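Local coordinates for protein Non-reducing end alpha-L-arabinofuranosidase BoGH43B (Bacteroides ovatus, PDB 5JOZ) that hydrolyses terminal non-reducing alpha-L-arabinofuranoside residues from xyloglucan side chains, turning S units into X units during xyloglucan breakdown in the periplasm, at residues A[14-19]-A[31-36]; A[343-348]-A[496-501]. All coordinates share one frame; numbering follows the deposited sequence.

Contact 1. Residues A[14-19]-A[31-36]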
loop_
_atom_site.group_PDB
_atom_site.type_symbol
_atom_site.label_atom_id
_atom_site.label_comp_id
_atom_site.label_asym_id
_atom_site.label_seq_id
_atom_site.Cartn_x
_atom_site.Cartn_y
_atom_site.Cartn_z
ATOM N N ASN A 14 -3.108 -0.412 1.234
ATOM C CA ASN A 14 -2.389 -0.060 2.456
ATOM C C ASN A 14 -2.267 -1.301 3.371
ATOM O O ASN A 14 -2.770 -1.327 4.495
ATOM C CB ASN A 14 -3.102 1.098 3.168
ATOM C CG ASN A 14 -2.603 2.465 2.712
ATOM O OD1 ASN A 14 -1.425 2.778 2.860
ATOM N ND2 ASN A 14 -3.499 3.284 2.162
ATOM N N PRO A 15 -1.590 -2.341 2.885
ATOM C CA PRO A 15 -1.525 -3.580 3.641
ATOM C C PRO A 15 -0.429 -3.621 4.710
ATOM O O PRO A 15 0.478 -2.784 4.726
ATOM C CB PRO A 15 -1.222 -4.631 2.551
ATOM C CG PRO A 15 -0.883 -3.870 1.301
ATOM C CD PRO A 15 -0.766 -2.427 1.670
ATOM N N ASP A 16 -0.531 -4.624 5.582
ATOM C CA ASP A 16 0.527 -4.994 6.540
ATOM C C ASP A 16 0.871 -3.837 7.484
ATOM O O ASP A 16 2.048 -3.475 7.621
ATOM C CB ASP A 16 1.784 -5.471 5.795
ATOM C CG ASP A 16 1.524 -6.664 4.897
ATOM O OD1 ASP A 16 0.940 -7.652 5.377
ATOM O OD2 ASP A 16 1.942 -6.637 3.718
ATOM N N PRO A 17 -0.158 -3.239 8.122
ATOM C CA PRO A 17 0.088 -2.034 8.898
ATOM C C PRO A 17 0.974 -2.306 10.099
ATOM O O PRO A 17 0.738 -3.300 10.803
ATOM C CB PRO A 17 -1.320 -1.612 9.349
ATOM C CG PRO A 17 -2.096 -2.876 9.394
ATOM C CD PRO A 17 -1.562 -3.675 8.239
ATOM N N SER A 18 1.976 -1.450 10.324
ATOM C CA SER A 18 2.749 -1.477 11.569
ATOM C C SER A 18 2.743 -0.104 12.228
ATOM O O SER A 18 2.974 0.902 11.562
ATOM C CB SER A 18 4.172 -1.938 11.315
ATOM O OG SER A 18 4.895 -1.979 12.520
ATOM N N ILE A 19 2.508 -0.077 13.541
ATOM C CA ILE A 19 2.281 1.175 14.286
ATOM C C ILE A 19 3.265 1.360 15.436
ATOM O O ILE A 19 3.744 0.390 15.994
ATOM C CB ILE A 19 0.843 1.217 14.867
ATOM C CG1 ILE A 19 0.474 2.629 15.325
ATOM C CG2 ILE A 19 0.656 0.224 16.018
ATOM C CD1 ILE A 19 -1.020 2.861 15.353
ATOM N N SER A 31 2.880 -1.753 3.477
ATOM C CA SER A 31 3.673 -2.326 2.395
ATOM C C SER A 31 3.305 -1.789 0.989
ATOM O O SER A 31 2.148 -1.465 0.697
ATOM C CB SER A 31 3.601 -3.859 2.436
ATOM O OG SER A 31 2.268 -4.336 2.429
ATOM N N THR A 32 4.309 -1.722 0.127
ATOM C CA THR A 32 4.206 -1.080 -1.188
ATOM C C THR A 32 4.589 -1.935 -2.403
ATOM O O THR A 32 4.222 -1.594 -3.523
ATOM C CB THR A 32 5.058 0.201 -1.209
ATOM O OG1 THR A 32 6.293 -0.018 -0.504
ATOM C CG2 THR A 32 4.341 1.301 -0.523
ATOM N N PHE A 33 5.325 -3.026 -2.206
ATOM C CA PHE A 33 5.658 -3.944 -3.298
ATOM C C PHE A 33 6.467 -3.214 -4.395
ATOM O O PHE A 33 7.499 -2.605 -4.075
ATOM C CB PHE A 33 4.383 -4.677 -3.744
ATOM C CG PHE A 33 3.771 -5.470 -2.629
ATOM C CD1 PHE A 33 4.258 -6.730 -2.316
ATOM C CD2 PHE A 33 2.805 -4.920 -1.812
ATOM C CE1 PHE A 33 3.752 -7.449 -1.239
ATOM C CE2 PHE A 33 2.295 -5.631 -0.737
ATOM C CZ PHE A 33 2.768 -6.898 -0.450
ATOM N N GLU A 34 6.013 -3.202 -5.642
ATOM C CA GLU A 34 6.803 -2.589 -6.726
ATOM C C GLU A 34 6.719 -1.054 -6.786
ATOM O O GLU A 34 7.343 -0.457 -7.673
ATOM C CB GLU A 34 6.417 -3.172 -8.104
ATOM C CG GLU A 34 5.146 -2.596 -8.733
ATOM C CD GLU A 34 3.870 -3.323 -8.350
ATOM O OE1 GLU A 34 3.854 -4.016 -7.295
ATOM O OE2 GLU A 34 2.879 -3.208 -9.119
ATOM N N TYR A 35 5.948 -0.423 -5.888
ATOM C CA TYR A 35 5.674 1.019 -5.995
ATOM C C TYR A 35 6.676 1.890 -5.260
ATOM O O TYR A 35 7.117 1.531 -4.165
ATOM C CB TYR A 35 4.258 1.330 -5.529
ATOM C CG TYR A 35 3.214 0.778 -6.469
ATOM C CD1 TYR A 35 2.998 1.354 -7.726
ATOM C CD2 TYR A 35 2.439 -0.317 -6.110
ATOM C CE1 TYR A 35 2.037 0.850 -8.599
ATOM C CE2 TYR A 35 1.467 -0.820 -6.966
ATOM C CZ TYR A 35 1.277 -0.241 -8.215
ATOM O OH TYR A 35 0.325 -0.769 -9.056
ATOM N N PHE A 36 7.023 3.033 -5.875
ATOM C CA PHE A 36 8.025 3.976 -5.351
ATOM C C PHE A 36 7.397 5.360 -5.230
ATOM O O PHE A 36 6.630 5.746 -6.103
ATOM C CB PHE A 36 9.230 4.053 -6.295
ATOM C CG PHE A 36 10.357 4.918 -5.791
ATOM C CD1 PHE A 36 11.355 4.382 -4.990
ATOM C CD2 PHE A 36 10.432 6.265 -6.130
ATOM C CE1 PHE A 36 12.395 5.179 -4.530
ATOM C CE2 PHE A 36 11.476 7.068 -5.679
ATOM C CZ PHE A 36 12.459 6.524 -4.878
#
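The backbones of P15 and S31 come together at a single hydrogen bond, S31 N to P15 O (2.9 Å, 159° at the hydrogen), with their CA atoms 5.5 Å apart. Segment 14-19 runs into the first strand of the first blade of the five-bladed beta-propeller of glycoside hydrolase family 43, and 31-36 follows its second strand, so this bond ties the two ends of one beta hairpin near the middle of the chain. D16, inferred to be the catalytic proton acceptor, lies here close to D126, thought to tune the pKa of the catalytic acid and to orient it and the substrate, and to E176, the inferred proton donor. S31 suits its place as a small residue with a hydroxyl: OG sits between its own backbone N and carbonyl carbon (chi1 54°) and donates to D16 OD2 across 2.7 Å. The bond reaches the anti side of the carboxylate, 21° out of its plane, and probably restrains its rotation. D16 itself has a left-handed backbone conformation, and L254, A77 and H238 also touch its side chain. P15 offers a rigid ring. Its CD comes within 3.2 Å of S31 O, while its CG meets S31 OG. Beyond S31 the chain makes a type II' turn from T32 to Y35, with F33 at its second position. The F33 ring reaches back from there to receive P15 at its edge, P15 CG to F33 CE2 at 4.2 Å.

Contact 2. Residues A[343-348]-A[496-501]. With CA (calcium ion), chain C.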
loop_
_atom_site.group_PDB
_atom_site.type_symbol
_atom_site.label_atom_id
_atom_site.label_comp_id
_atom_site.label_asym_id
_atom_site.label_seq_id
_atom_site.Cartn_x
_atom_site.Cartn_y
_atom_site.Cartn_z
ATOM N N LEU A 343 2.303 19.144 -14.942
ATOM C CA LEU A 343 3.168 17.962 -14.864
ATOM C C LEU A 343 3.441 17.482 -16.286
ATOM O O LEU A 343 2.518 17.043 -16.983
ATOM C CB LEU A 343 2.532 16.839 -14.050
ATOM C CG LEU A 343 3.352 15.542 -14.003
ATOM C CD1 LEU A 343 4.728 15.691 -13.361
ATOM C CD2 LEU A 343 2.535 14.499 -13.283
ATOM N N ARG A 344 4.704 17.574 -16.703
ATOM C CA ARG A 344 5.138 17.112 -18.019
ATOM C C ARG A 344 5.597 15.663 -17.925
ATOM O O ARG A 344 6.549 15.353 -17.204
ATOM C CB ARG A 344 6.276 17.982 -18.532
ATOM C CG ARG A 344 6.832 17.563 -19.884
ATOM C CD ARG A 344 7.493 18.713 -20.631
ATOM N NE ARG A 344 6.513 19.675 -21.150
ATOM C CZ ARG A 344 6.818 20.797 -21.792
ATOM N NH1 ARG A 344 8.083 21.139 -22.008
ATOM N NH2 ARG A 344 5.850 21.596 -22.223
ATOM N N LEU A 345 4.917 14.792 -18.663
ATOM C CA LEU A 345 5.238 13.367 -18.732
ATOM C C LEU A 345 5.804 13.054 -20.113
ATOM O O LEU A 345 5.165 13.331 -21.131
ATOM C CB LEU A 345 3.972 12.545 -18.452
ATOM C CG LEU A 345 4.163 11.175 -17.808
ATOM C CD1 LEU A 345 4.893 11.284 -16.480
ATOM C CD2 LEU A 345 2.808 10.511 -17.634
ATOM N N LYS A 346 7.029 12.539 -20.141
ATOM C CA LYS A 346 7.693 12.131 -21.383
ATOM C C LYS A 346 7.627 10.608 -21.517
ATOM O O LYS A 346 8.323 9.877 -20.812
ATOM C CB LYS A 346 9.156 12.552 -21.383
ATOM C CG LYS A 346 9.415 14.040 -21.349
ATOM C CD LYS A 346 10.838 14.319 -21.820
ATOM C CE LYS A 346 11.112 15.803 -22.012
ATOM N NZ LYS A 346 11.300 16.509 -20.720
ATOM N N GLY A 347 6.804 10.131 -22.431
ATOM C CA GLY A 347 6.696 8.707 -22.662
ATOM C C GLY A 347 7.937 8.187 -23.347
ATOM O O GLY A 347 8.362 8.751 -24.348
ATOM N N THR A 348 8.513 7.121 -22.797
ATOM C CA THR A 348 9.684 6.477 -23.365
ATOM C C THR A 348 9.229 5.238 -24.129
ATOM O O THR A 348 8.028 4.982 -24.246
ATOM C CB THR A 348 10.672 6.073 -22.248
ATOM O OG1 THR A 348 10.096 5.037 -21.443
ATOM C CG2 THR A 348 11.011 7.269 -21.373
ATOM N N ALA A 496 3.586 14.891 -22.876
ATOM C CA ALA A 496 2.188 15.001 -22.478
ATOM C C ALA A 496 2.134 15.885 -21.232
ATOM O O ALA A 496 2.719 15.537 -20.214
ATOM C CB ALA A 496 1.613 13.631 -22.192
ATOM N N ASP A 497 1.459 17.027 -21.330
ATOM C CA ASP A 497 1.404 18.012 -20.257
ATOM C C ASP A 497 0.055 17.950 -19.564
ATOM O O ASP A 497 -0.981 18.186 -20.182
ATOM C CB ASP A 497 1.617 19.420 -20.816
ATOM C CG ASP A 497 3.047 19.653 -21.306
ATOM O OD1 ASP A 497 3.960 18.853 -21.008
ATOM O OD2 ASP A 497 3.279 20.666 -21.982
ATOM N N PHE A 498 0.079 17.623 -18.277
ATOM C CA PHE A 498 -1.125 17.538 -17.460
ATOM C C PHE A 498 -1.229 18.807 -16.639
ATOM O O PHE A 498 -0.435 19.019 -15.729
ATOM C CB PHE A 498 -1.061 16.313 -16.547
ATOM C CG PHE A 498 -1.090 15.015 -17.295
ATOM C CD1 PHE A 498 0.058 14.515 -17.880
ATOM C CD2 PHE A 498 -2.271 14.320 -17.453
ATOM C CE1 PHE A 498 0.031 13.328 -18.585
ATOM C CE2 PHE A 498 -2.307 13.124 -18.156
ATOM C CZ PHE A 498 -1.159 12.623 -18.716
ATOM N N ASP A 499 -2.200 19.643 -16.976
ATOM C CA ASP A 499 -2.413 20.918 -16.302
ATOM C C ASP A 499 -2.938 20.686 -14.881
ATOM O O ASP A 499 -2.514 21.350 -13.936
ATOM C CB ASP A 499 -3.408 21.767 -17.104
ATOM C CG ASP A 499 -3.422 23.226 -16.686
ATOM O OD1 ASP A 499 -2.631 23.633 -15.805
ATOM O OD2 ASP A 499 -4.239 23.977 -17.255
ATOM N N TRP A 500 -3.867 19.755 -14.732
ATOM C CA TRP A 500 -4.355 19.393 -13.412
ATOM C C TRP A 500 -4.891 17.975 -13.381
ATOM O O TRP A 500 -5.014 17.339 -14.425
ATOM C CB TRP A 500 -5.407 20.397 -12.924
ATOM C CG TRP A 500 -6.501 20.755 -13.905
ATOM C CD1 TRP A 500 -6.592 21.901 -14.641
ATOM C CD2 TRP A 500 -7.663 19.983 -14.222
ATOM N NE1 TRP A 500 -7.728 21.889 -15.402
ATOM C CE2 TRP A 500 -8.414 20.729 -15.158
ATOM C CE3 TRP A 500 -8.157 18.745 -13.792
ATOM C CZ2 TRP A 500 -9.629 20.269 -15.686
ATOM C CZ3 TRP A 500 -9.361 18.279 -14.326
ATOM C CH2 TRP A 500 -10.075 19.037 -15.273
ATOM N N PHE A 501 -5.168 17.497 -12.169
ATOM C CA PHE A 501 -5.680 16.152 -11.908
ATOM C C PHE A 501 -6.610 16.234 -10.697
ATOM O O PHE A 501 -6.157 16.583 -9.601
ATOM C CB PHE A 501 -4.521 15.189 -11.618
ATOM C CG PHE A 501 -4.916 13.734 -11.589
ATOM C CD1 PHE A 501 -5.600 13.192 -10.495
ATOM C CD2 PHE A 501 -4.574 12.888 -12.643
ATOM C CE1 PHE A 501 -5.950 11.851 -10.470
ATOM C CE2 PHE A 501 -4.923 11.546 -12.621
ATOM C CZ PHE A 501 -5.612 11.024 -11.539
HETATM CA CA CA C . -1.956 23.610 -13.489
HETATM O O HOH W 1 -4.244 23.954 -12.851
HETATM O O HOH W 2 -1.417 25.848 -12.730
#
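L343, R344 and L345 pair with F498, D497 and A496 as neighbouring antiparallel strands in a sheet of the C-terminal concanavalin A-like domain, their short axes 4.6 Å apart. Four backbone hydrogen bonds join them: L343 and F498 exchange both N-H and C=O, as do L345 and A496, while R344 and D497 form the non-hydrogen-bonded pair between, with CA atoms 4.4 Å apart.

The polar interaction lies on the R344 and D497 face. Their side chains run alongside each other, and the guanidinium meets the carboxylate side-on: R344 NE donates to D497 OD1 and R344 NH2 to D497 OD2, each at 2.7 Å. Both oxygens are met on their syn sides and the two planes are only 11° apart, an almost flat bidentate salt bridge. A bend at chi3 (-72°) turns the arginine tip toward its partner, and the aliphatic CG also lies against OD1. An alanine in place of R344 would probably leave the buried D497 carboxylate without its matching charge and free to turn.

Apolar contacts occupy the face carrying L343, L345, A496 and F498. The F498 ring crosses L345 obliquely, with L345 CB at its edge 4.0 Å from F498 CE1, and L343 CB meets F498 CB at 4.4 Å. The bulky leucines and F498 fill the space toward the facing sheet, while the small A496 lies with its CB by L345 O.

Metal binding follows one residue on, where D499 holds a calcium ion through both O and OD1, each at 2.4 Å. Two waters, D313 and G341 complete the site.

Strand 334-335 flanks 343-345 and strand 370-377 flanks 496-505, while M483 and A485 of strand 480-486 and I361 of strand 359-364 pack against the leucines and F498 from the facing sheet.

The two contacts belong to different domains and share no strand: their centres are 26 Å apart and their nearest atoms about 12 Å. Both are buried, contact 1 wholly so near the chain centre, contact 2 in a sheet of the outlying domain with R344 partly exposed. Contact 1 joins segments close in sequence within one propeller blade; contact 2 brings together strands separated by nearly 150 residues. Loop geometry dominates the first, where a serine hydroxyl holds the inferred catalytic base and the neighbouring proline packs on that serine and a phenylalanine edge. The second is regular sheet pairing, its carboxylates serving in an ion pair and at a calcium ion.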